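Long-range contacts in putative isochorismatase (Streptomyces avermitilis, PDB 3KL2), which has no experimentally established function but belongs to the isochorismatase-like cysteine hydrolases and probably acts as a hydrolase: residues 29-33 with 57-61; 60-64 with 182-186; 157-162 with 185-189. Residue numbers count along the deposited sequence, not the author numbering.

Contact 1 of 3, residues 29-33 with 57-61; sequences VLIEY and MLANT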
ATOM      1  N   VAL A  29      -6.704  19.018   0.475  1.00 20.16           N
ATOM      2  CA  VAL A  29      -5.720  18.402  -0.401  1.00 19.46           C
ATOM      3  C   VAL A  29      -6.019  18.867  -1.828  1.00 19.63           C
ATOM      4  O   VAL A  29      -7.098  18.589  -2.354  1.00 19.00           O
ATOM      5  CB  VAL A  29      -5.779  16.874  -0.301  1.00 19.96           C
ATOM      6  CG1 VAL A  29      -4.710  16.264  -1.136  1.00 17.75           C
ATOM      7  CG2 VAL A  29      -5.684  16.414   1.219  1.00 18.80           C
ATOM      8  N   LEU A  30      -5.067  19.599  -2.415  1.00 18.91           N
ATOM      9  CA  LEU A  30      -5.208  20.268  -3.713  1.00 19.00           C
ATOM     10  C   LEU A  30      -4.403  19.566  -4.804  1.00 18.45           C
ATOM     11  O   LEU A  30      -3.173  19.592  -4.793  1.00 18.36           O
ATOM     12  CB  LEU A  30      -4.697  21.702  -3.602  1.00 18.43           C
ATOM     13  CG  LEU A  30      -5.442  22.541  -2.558  1.00 21.16           C
ATOM     14  CD1 LEU A  30      -4.847  23.983  -2.512  1.00 19.05           C
ATOM     15  CD2 LEU A  30      -6.994  22.535  -2.836  1.00 19.70           C
ATOM     16  N   ILE A  31      -5.093  18.944  -5.751  1.00 18.71           N
ATOM     17  CA  ILE A  31      -4.432  18.051  -6.670  1.00 18.80           C
ATOM     18  C   ILE A  31      -4.167  18.800  -7.945  1.00 19.51           C
ATOM     19  O   ILE A  31      -5.106  19.208  -8.634  1.00 20.27           O
ATOM     20  CB  ILE A  31      -5.265  16.809  -7.001  1.00 18.51           C
ATOM     21  CG1 ILE A  31      -5.578  16.018  -5.732  1.00 20.59           C
ATOM     22  CG2 ILE A  31      -4.507  15.911  -8.007  1.00 16.61           C
ATOM     23  CD1 ILE A  31      -6.431  14.754  -5.956  1.00 19.78           C
ATOM     24  N   GLU A  32      -2.883  18.944  -8.259  1.00 19.60           N
ATOM     25  CA  GLU A  32      -2.429  19.449  -9.541  1.00 20.04           C
ATOM     26  C   GLU A  32      -2.925  20.839  -9.955  1.00 20.01           C
ATOM     27  O   GLU A  32      -3.185  21.094 -11.145  1.00 19.03           O
ATOM     28  CB  GLU A  32      -2.737  18.413 -10.615  1.00 20.28           C
ATOM     29  CG  GLU A  32      -1.687  17.289 -10.578  1.00 22.86           C
ATOM     30  CD  GLU A  32      -2.234  15.949 -10.939  1.00 24.74           C
ATOM     31  OE1 GLU A  32      -1.734  14.976 -10.339  1.00 22.27           O
ATOM     32  OE2 GLU A  32      -3.167  15.886 -11.784  1.00 26.30           O
ATOM     33  N   TYR A  33      -2.986  21.771  -9.005  1.00 18.98           N
ATOM     34  CA  TYR A  33      -3.249  23.126  -9.399  1.00 17.98           C
ATOM     35  C   TYR A  33      -1.987  23.758  -9.972  1.00 18.00           C
ATOM     36  O   TYR A  33      -1.477  24.714  -9.401  1.00 17.39           O
ATOM     37  CB  TYR A  33      -3.759  23.925  -8.240  1.00 18.32           C
ATOM     38  CG  TYR A  33      -5.183  23.633  -7.834  1.00 18.51           C
ATOM     39  CD1 TYR A  33      -6.230  24.449  -8.224  1.00 16.41           C
ATOM     40  CD2 TYR A  33      -5.470  22.546  -7.023  1.00 19.89           C
ATOM     41  CE1 TYR A  33      -7.549  24.193  -7.789  1.00 18.42           C
ATOM     42  CE2 TYR A  33      -6.761  22.273  -6.619  1.00 20.14           C
ATOM     43  CZ  TYR A  33      -7.787  23.109  -6.988  1.00 20.32           C
ATOM     44  OH  TYR A  33      -9.036  22.794  -6.532  1.00 23.23           O
ATOM     45  N   MET A  57     -13.994  27.031 -10.692  1.00 23.07           N
ATOM     46  CA  MET A  57     -13.293  26.228  -9.693  1.00 22.83           C
ATOM     47  C   MET A  57     -12.108  26.961  -9.089  1.00 23.72           C
ATOM     48  O   MET A  57     -11.875  26.857  -7.871  1.00 24.59           O
ATOM     49  CB  MET A  57     -12.836  24.865 -10.251  1.00 22.08           C
ATOM     50  CG  MET A  57     -11.828  24.931 -11.398  1.00 20.34           C
ATOM     51  SD  MET A  57     -10.105  24.854 -10.910  1.00 15.64           S
ATOM     52  CE  MET A  57      -9.976  23.137 -10.333  1.00 15.18           C
ATOM     53  N   LEU A  58     -11.365  27.693  -9.913  1.00 23.69           N
ATOM     54  CA  LEU A  58     -10.148  28.308  -9.434  1.00 24.55           C
ATOM     55  C   LEU A  58     -10.474  29.327  -8.315  1.00 24.61           C
ATOM     56  O   LEU A  58      -9.952  29.216  -7.205  1.00 25.33           O
ATOM     57  CB  LEU A  58      -9.316  28.916 -10.572  1.00 24.46           C
ATOM     58  CG  LEU A  58      -7.979  29.473 -10.067  1.00 25.81           C
ATOM     59  CD1 LEU A  58      -7.135  28.322  -9.526  1.00 26.54           C
ATOM     60  CD2 LEU A  58      -7.208  30.324 -11.124  1.00 25.94           C
ATOM     61  N   ALA A  59     -11.364  30.269  -8.574  1.00 24.41           N
ATOM     62  CA  ALA A  59     -11.757  31.225  -7.545  1.00 24.40           C
ATOM     63  C   ALA A  59     -12.380  30.516  -6.356  1.00 24.42           C
ATOM     64  O   ALA A  59     -12.214  30.934  -5.204  1.00 24.61           O
ATOM     65  CB  ALA A  59     -12.722  32.310  -8.113  1.00 24.13           C
ATOM     66  N   ASN A  60     -13.109  29.445  -6.614  1.00 24.55           N
ATOM     67  CA  ASN A  60     -13.807  28.767  -5.519  1.00 24.71           C
ATOM     68  C   ASN A  60     -12.786  28.072  -4.594  1.00 24.18           C
ATOM     69  O   ASN A  60     -12.956  28.011  -3.385  1.00 23.03           O
ATOM     70  CB  ASN A  60     -14.793  27.719  -6.065  1.00 25.12           C
ATOM     71  CG  ASN A  60     -16.005  28.316  -6.741  1.00 25.14           C
ATOM     72  OD1 ASN A  60     -16.575  29.309  -6.287  1.00 24.57           O
ATOM     73  ND2 ASN A  60     -16.435  27.672  -7.821  1.00 24.86           N
ATOM     74  N   THR A  61     -11.737  27.534  -5.186  1.00 23.94           N
ATOM     75  CA  THR A  61     -10.700  26.871  -4.404  1.00 24.46           C
ATOM     76  C   THR A  61     -10.012  27.898  -3.514  1.00 24.22           C
ATOM     77  O   THR A  61      -9.795  27.645  -2.321  1.00 23.65           O
ATOM     78  CB  THR A  61      -9.665  26.164  -5.299  1.00 24.23           C
ATOM     79  OG1 THR A  61     -10.344  25.297  -6.213  1.00 24.34           O
ATOM     80  CG2 THR A  61      -8.702  25.329  -4.450  1.00 24.67           C
TER

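Contact 2 of 3, residues 60-64 with 182-186; sequences NTVAV and LTDCV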
ATOM      1  N   ASN A  60     -13.109  29.445  -6.614  1.00 24.55           N
ATOM      2  CA  ASN A  60     -13.807  28.767  -5.519  1.00 24.71           C
ATOM      3  C   ASN A  60     -12.786  28.072  -4.594  1.00 24.18           C
ATOM      4  O   ASN A  60     -12.956  28.011  -3.385  1.00 23.03           O
ATOM      5  CB  ASN A  60     -14.793  27.719  -6.065  1.00 25.12           C
ATOM      6  CG  ASN A  60     -16.005  28.316  -6.741  1.00 25.14           C
ATOM      7  OD1 ASN A  60     -16.575  29.309  -6.287  1.00 24.57           O
ATOM      8  ND2 ASN A  60     -16.435  27.672  -7.821  1.00 24.86           N
ATOM      9  N   THR A  61     -11.737  27.534  -5.186  1.00 23.94           N
ATOM     10  CA  THR A  61     -10.700  26.871  -4.404  1.00 24.46           C
ATOM     11  C   THR A  61     -10.012  27.898  -3.514  1.00 24.22           C
ATOM     12  O   THR A  61      -9.795  27.645  -2.321  1.00 23.65           O
ATOM     13  CB  THR A  61      -9.665  26.164  -5.299  1.00 24.23           C
ATOM     14  OG1 THR A  61     -10.344  25.297  -6.213  1.00 24.34           O
ATOM     15  CG2 THR A  61      -8.702  25.329  -4.450  1.00 24.67           C
ATOM     16  N   VAL A  62      -9.725  29.072  -4.092  1.00 24.36           N
ATOM     17  CA  VAL A  62      -9.069  30.165  -3.354  1.00 23.86           C
ATOM     18  C   VAL A  62      -9.886  30.507  -2.130  1.00 24.17           C
ATOM     19  O   VAL A  62      -9.359  30.542  -1.044  1.00 24.00           O
ATOM     20  CB  VAL A  62      -8.811  31.394  -4.227  1.00 23.33           C
ATOM     21  CG1 VAL A  62      -8.274  32.569  -3.383  1.00 22.64           C
ATOM     22  CG2 VAL A  62      -7.830  31.036  -5.323  1.00 22.86           C
ATOM     23  N   ALA A  63     -11.185  30.704  -2.301  1.00 24.87           N
ATOM     24  CA  ALA A  63     -12.047  31.015  -1.180  1.00 25.48           C
ATOM     25  C   ALA A  63     -12.078  29.890  -0.122  1.00 26.21           C
ATOM     26  O   ALA A  63     -12.336  30.153   1.061  1.00 27.02           O
ATOM     27  CB  ALA A  63     -13.449  31.321  -1.669  1.00 25.55           C
ATOM     28  N   VAL A  64     -11.828  28.647  -0.519  1.00 26.44           N
ATOM     29  CA  VAL A  64     -11.889  27.555   0.440  1.00 26.51           C
ATOM     30  C   VAL A  64     -10.553  27.469   1.173  1.00 26.91           C
ATOM     31  O   VAL A  64     -10.495  27.155   2.372  1.00 26.10           O
ATOM     32  CB  VAL A  64     -12.224  26.190  -0.204  1.00 26.53           C
ATOM     33  CG1 VAL A  64     -12.094  25.085   0.835  1.00 27.07           C
ATOM     34  CG2 VAL A  64     -13.633  26.171  -0.803  1.00 25.98           C
ATOM     35  N   LEU A 182     -15.062  18.495  -3.252  1.00 22.95           N
ATOM     36  CA  LEU A 182     -15.525  19.818  -3.518  1.00 22.83           C
ATOM     37  C   LEU A 182     -16.047  19.843  -4.950  1.00 23.37           C
ATOM     38  O   LEU A 182     -15.256  19.990  -5.924  1.00 23.87           O
ATOM     39  CB  LEU A 182     -14.397  20.831  -3.350  1.00 22.78           C
ATOM     40  CG  LEU A 182     -13.907  21.149  -1.921  1.00 23.79           C
ATOM     41  CD1 LEU A 182     -12.557  21.808  -1.955  1.00 23.04           C
ATOM     42  CD2 LEU A 182     -14.900  22.044  -1.198  1.00 22.88           C
ATOM     43  N   THR A 183     -17.370  19.702  -5.072  1.00 22.85           N
ATOM     44  CA  THR A 183     -18.030  19.541  -6.380  1.00 23.02           C
ATOM     45  C   THR A 183     -17.793  20.721  -7.312  1.00 22.82           C
ATOM     46  O   THR A 183     -17.689  20.517  -8.514  1.00 23.39           O
ATOM     47  CB  THR A 183     -19.555  19.308  -6.229  1.00 22.98           C
ATOM     48  OG1 THR A 183     -20.153  20.415  -5.518  1.00 22.18           O
ATOM     49  CG2 THR A 183     -19.815  17.985  -5.463  1.00 23.29           C
ATOM     50  N   ASP A 184     -17.675  21.934  -6.764  1.00 22.72           N
ATOM     51  CA  ASP A 184     -17.361  23.122  -7.570  1.00 23.06           C
ATOM     52  C   ASP A 184     -15.897  23.592  -7.452  1.00 22.84           C
ATOM     53  O   ASP A 184     -15.625  24.762  -7.717  1.00 24.06           O
ATOM     54  CB  ASP A 184     -18.343  24.304  -7.301  1.00 23.21           C
ATOM     55  CG  ASP A 184     -18.350  24.758  -5.845  1.00 23.91           C
ATOM     56  OD1 ASP A 184     -17.642  24.119  -5.055  1.00 24.93           O
ATOM     57  OD2 ASP A 184     -19.070  25.726  -5.471  1.00 24.64           O
ATOM     58  N   CYS A 185     -14.964  22.712  -7.074  1.00 22.18           N
ATOM     59  CA  CYS A 185     -13.510  23.030  -7.116  1.00 21.25           C
ATOM     60  C   CYS A 185     -12.736  21.959  -7.851  1.00 20.11           C
ATOM     61  O   CYS A 185     -11.585  21.682  -7.554  1.00 21.47           O
ATOM     62  CB  CYS A 185     -12.937  23.187  -5.722  1.00 21.11           C
ATOM     63  SG  CYS A 185     -13.628  24.495  -4.774  1.00 23.49           S
ATOM     64  N   VAL A 186     -13.376  21.332  -8.813  1.00 18.57           N
ATOM     65  CA  VAL A 186     -12.706  20.349  -9.627  1.00 17.82           C
ATOM     66  C   VAL A 186     -13.043  20.590 -11.091  1.00 17.86           C
ATOM     67  O   VAL A 186     -14.037  21.252 -11.375  1.00 18.93           O
ATOM     68  CB  VAL A 186     -13.093  18.909  -9.216  1.00 17.69           C
ATOM     69  CG1 VAL A 186     -12.643  18.630  -7.765  1.00 16.70           C
ATOM     70  CG2 VAL A 186     -14.549  18.674  -9.422  1.00 14.48           C
TER

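Contact 3 of 3, residues 157-162 with 185-189; sequences GGFLTN and CVAAT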
ATOM      1  N   GLY A 157      -9.903  18.723  -3.910  1.00 19.48           N
ATOM      2  CA  GLY A 157     -10.136  19.586  -5.024  1.00 19.49           C
ATOM      3  C   GLY A 157      -9.039  19.372  -6.043  1.00 19.82           C
ATOM      4  O   GLY A 157      -7.992  18.797  -5.703  1.00 19.77           O
ATOM      5  N   GLY A 158      -9.304  19.830  -7.287  1.00 19.39           N
ATOM      6  CA  GLY A 158      -8.321  19.930  -8.336  1.00 18.35           C
ATOM      7  C   GLY A 158      -8.689  19.197  -9.604  1.00 18.21           C
ATOM      8  O   GLY A 158      -9.852  19.158 -10.018  1.00 16.54           O
ATOM      9  N   PHE A 159      -7.671  18.595 -10.209  1.00 18.18           N
ATOM     10  CA  PHE A 159      -7.758  18.056 -11.559  1.00 18.33           C
ATOM     11  C   PHE A 159      -7.248  16.616 -11.540  1.00 18.79           C
ATOM     12  O   PHE A 159      -6.437  16.251 -10.657  1.00 17.77           O
ATOM     13  CB  PHE A 159      -6.801  18.812 -12.474  1.00 18.94           C
ATOM     14  CG  PHE A 159      -7.077  20.284 -12.623  1.00 18.70           C
ATOM     15  CD1 PHE A 159      -7.798  20.753 -13.714  1.00 20.33           C
ATOM     16  CD2 PHE A 159      -6.554  21.192 -11.729  1.00 19.71           C
ATOM     17  CE1 PHE A 159      -8.001  22.092 -13.910  1.00 19.70           C
ATOM     18  CE2 PHE A 159      -6.736  22.526 -11.905  1.00 21.39           C
ATOM     19  CZ  PHE A 159      -7.479  22.992 -13.002  1.00 22.50           C
ATOM     20  N   LEU A 160      -7.728  15.753 -12.435  1.00 19.10           N
ATOM     21  CA  LEU A 160      -8.969  15.894 -13.166  1.00 19.19           C
ATOM     22  C   LEU A 160     -10.082  15.203 -12.422  1.00 19.99           C
ATOM     23  O   LEU A 160      -9.885  14.083 -11.929  1.00 20.42           O
ATOM     24  CB  LEU A 160      -8.868  15.223 -14.515  1.00 18.46           C
ATOM     25  CG  LEU A 160      -7.869  15.847 -15.478  1.00 19.13           C
ATOM     26  CD1 LEU A 160      -7.459  14.816 -16.546  1.00 18.16           C
ATOM     27  CD2 LEU A 160      -8.443  17.116 -16.061  1.00 18.47           C
ATOM     28  N   THR A 161     -11.267  15.824 -12.431  1.00 20.65           N
ATOM     29  CA  THR A 161     -12.467  15.263 -11.832  1.00 21.09           C
ATOM     30  C   THR A 161     -12.604  13.746 -11.943  1.00 21.33           C
ATOM     31  O   THR A 161     -12.834  13.105 -10.936  1.00 20.15           O
ATOM     32  CB  THR A 161     -13.690  15.795 -12.507  1.00 21.43           C
ATOM     33  OG1 THR A 161     -13.688  17.216 -12.428  1.00 24.41           O
ATOM     34  CG2 THR A 161     -14.944  15.216 -11.846  1.00 21.83           C
ATOM     35  N   ASN A 162     -12.505  13.184 -13.159  1.00 21.33           N
ATOM     36  CA  ASN A 162     -12.712  11.738 -13.325  1.00 22.48           C
ATOM     37  C   ASN A 162     -11.435  10.929 -13.374  1.00 22.86           C
ATOM     38  O   ASN A 162     -11.492   9.715 -13.550  1.00 23.85           O
ATOM     39  CB  ASN A 162     -13.603  11.398 -14.545  1.00 23.02           C
ATOM     40  CG  ASN A 162     -13.051  11.959 -15.834  1.00 23.62           C
ATOM     41  OD1 ASN A 162     -12.554  13.084 -15.870  1.00 26.34           O
ATOM     42  ND2 ASN A 162     -13.082  11.162 -16.877  1.00 26.05           N
ATOM     43  N   CYS A 185     -14.964  22.712  -7.074  1.00 22.18           N
ATOM     44  CA  CYS A 185     -13.510  23.030  -7.116  1.00 21.25           C
ATOM     45  C   CYS A 185     -12.736  21.959  -7.851  1.00 20.11           C
ATOM     46  O   CYS A 185     -11.585  21.682  -7.554  1.00 21.47           O
ATOM     47  CB  CYS A 185     -12.937  23.187  -5.722  1.00 21.11           C
ATOM     48  SG  CYS A 185     -13.628  24.495  -4.774  1.00 23.49           S
ATOM     49  N   VAL A 186     -13.376  21.332  -8.813  1.00 18.57           N
ATOM     50  CA  VAL A 186     -12.706  20.349  -9.627  1.00 17.82           C
ATOM     51  C   VAL A 186     -13.043  20.590 -11.091  1.00 17.86           C
ATOM     52  O   VAL A 186     -14.037  21.252 -11.375  1.00 18.93           O
ATOM     53  CB  VAL A 186     -13.093  18.909  -9.216  1.00 17.69           C
ATOM     54  CG1 VAL A 186     -12.643  18.630  -7.765  1.00 16.70           C
ATOM     55  CG2 VAL A 186     -14.549  18.674  -9.422  1.00 14.48           C
ATOM     56  N   ALA A 187     -12.228  20.059 -12.001  1.00 17.32           N
ATOM     57  CA  ALA A 187     -12.452  20.204 -13.430  1.00 17.69           C
ATOM     58  C   ALA A 187     -11.910  19.007 -14.203  1.00 18.31           C
ATOM     59  O   ALA A 187     -11.050  18.267 -13.717  1.00 17.23           O
ATOM     60  CB  ALA A 187     -11.844  21.539 -13.978  1.00 17.36           C
ATOM     61  N   ALA A 188     -12.449  18.832 -15.411  1.00 18.83           N
ATOM     62  CA  ALA A 188     -12.117  17.738 -16.276  1.00 19.37           C
ATOM     63  C   ALA A 188     -12.005  18.249 -17.692  1.00 20.08           C
ATOM     64  O   ALA A 188     -12.167  19.437 -17.953  1.00 18.91           O
ATOM     65  CB  ALA A 188     -13.198  16.695 -16.205  1.00 20.14           C
ATOM     66  N   THR A 189     -11.745  17.328 -18.610  1.00 20.71           N
ATOM     67  CA  THR A 189     -11.569  17.685 -19.987  1.00 21.70           C
ATOM     68  C   THR A 189     -12.922  17.751 -20.718  1.00 22.36           C
ATOM     69  O   THR A 189     -12.973  18.106 -21.876  1.00 22.47           O
ATOM     70  CB  THR A 189     -10.614  16.675 -20.685  1.00 22.22           C
ATOM     71  OG1 THR A 189     -11.121  15.343 -20.524  1.00 23.70           O
ATOM     72  CG2 THR A 189      -9.221  16.740 -20.085  1.00 19.91           C
TER

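Contact 1 of 3, residues 29-33 with 57-61
This is a buried helix-on-sheet contact: the end of strand 26-31, with the loop residue Y33 just beyond it, packs against the first turn of helix 57-71. Y33 does most of the work. Its hydroxyl donates a hydrogen bond from OH to OG1 of T61 (2.8 Å), and that OG1 in turn donates to O of M57 (2.7 Å), so the threonine hydroxyl relays the tyrosine onto the helix backbone. The protein has an α/β/α fold of the isochorismatase type, built on a parallel sheet, and strand 26-31 runs through the interior of that sheet. Next to Y33, E32 faces elsewhere and pairs with K131, consistent with the acid-lysine pair of the family's active site. Around the tyrosine ring, M57 makes an oblique Met-aromatic contact, SD lying 5.2 Å from the centroid of the Y33 ring, with CE of M57 3.7 Å from CE1 of Y33. CD1 of L58 meets the ring edge, 4.2 Å from CD1 of Y33. Further back along the strand, L30 CD2 touches T61 CG2 at 3.7 Å.

Contact 2 of 3, residues 60-64 with 182-186
A single hydrogen bond crosses between helix 57-71 and the corner in strand 178-187: N60 donates from ND2 to the main-chain O of D184 (3.0 Å, 141° at the hydrogen). The corner itself is a type I β turn from L182 to C185, closed by C185 N to L182 O at 3.0 Å, and it brings the carbonyl of D184 within range of the helix. The carboxylate of D184 has its partner elsewhere, with OD2 bonded to OG of S211 at the start of helix 211-218. Everything else is van der Waals packing, most of it on C185. Its SG lies 3.7 Å from N60 CB and 4.3 Å from V64 CG2, while its CB sits 3.4 Å from OG1 of T61, a hydroxyl already bonded to O of M57 and to Y33. One helical turn on from N60, V64 CG1 meets L182 CD1 at 4.3 Å. The one polar link thus depends on where the turn places a backbone carbonyl, not on the D184 carboxylate; the rest is mostly sulfur and aliphatic packing, with the already satisfied T61 hydroxyl beside C185.

Contact 3 of 3, residues 157-162 with 185-189
Strands 153-159 and 178-187 run side by side and parallel here, and three main-chain hydrogen bonds join segments 157-162 and 185-189. G158 uses both its polar atoms: its N donates to C185 O (3.0 Å, 146°) and its O accepts from A187 N (3.2 Å, 148°), with V186 CA making a CA-H...O contact to that same O at 3.1 Å. The third and straightest bond comes from further along the chain, T161 N to A187 O (2.8 Å, 167°). The other edge of strand 153-159 is satisfied by strand 26-31, with G157 bonded to V29 and I31, and F159 to I31. G158 has phi/psi of 124/-142, where a CB would jam against the carbonyl O of G157. The two strands, with helix 164-174 between them, form a β-α-β unit, and just past G158 the chain passes through a cis F159-L160 peptide, a non-proline cis bond such as relatives in this family carry close to the catalytic cysteine. Past this cis bond L160 CA lies 3.2 Å from A187 O, and T161 N points at the same carbonyl. OG1 of T161 is bonded to ND1 of H194, while ND2 of N162 bonds E193 and, across the assembly, D201 of the second subunit; R170 of that subunit bonds O of N162. Packing fills the rest: F159 CE1 on A187 CB (3.9 Å), the T161 hydroxyl OG1 against the V186 methyl CG2 (3.5 Å), and L160 CD2 over A188 CA (3.7 Å).

Helix 57-71 serves both contact 1 and contact 2, whose centres are about 6 Å apart; N60 and T61 lie in both, but T61 alone touches both partners, Y33 and C185, while N60 works in contact 2. Contact 3 shares C185 and V186 with contact 2; its centre is about 10 Å from that of contact 2 and about 8 Å from that of contact 1. Strand pairing joins contacts 1 and 3 directly, with probable hydrogen bonds from I31 N to G157 O (2.9 Å) and from F159 N to I31 O (3.1 Å). Y33 OH packs 3.0 Å from C185 O, where all three contacts meet. E32, K131 and C164 cluster at the strand ends, consistent with the family's acid-lysine-cysteine site.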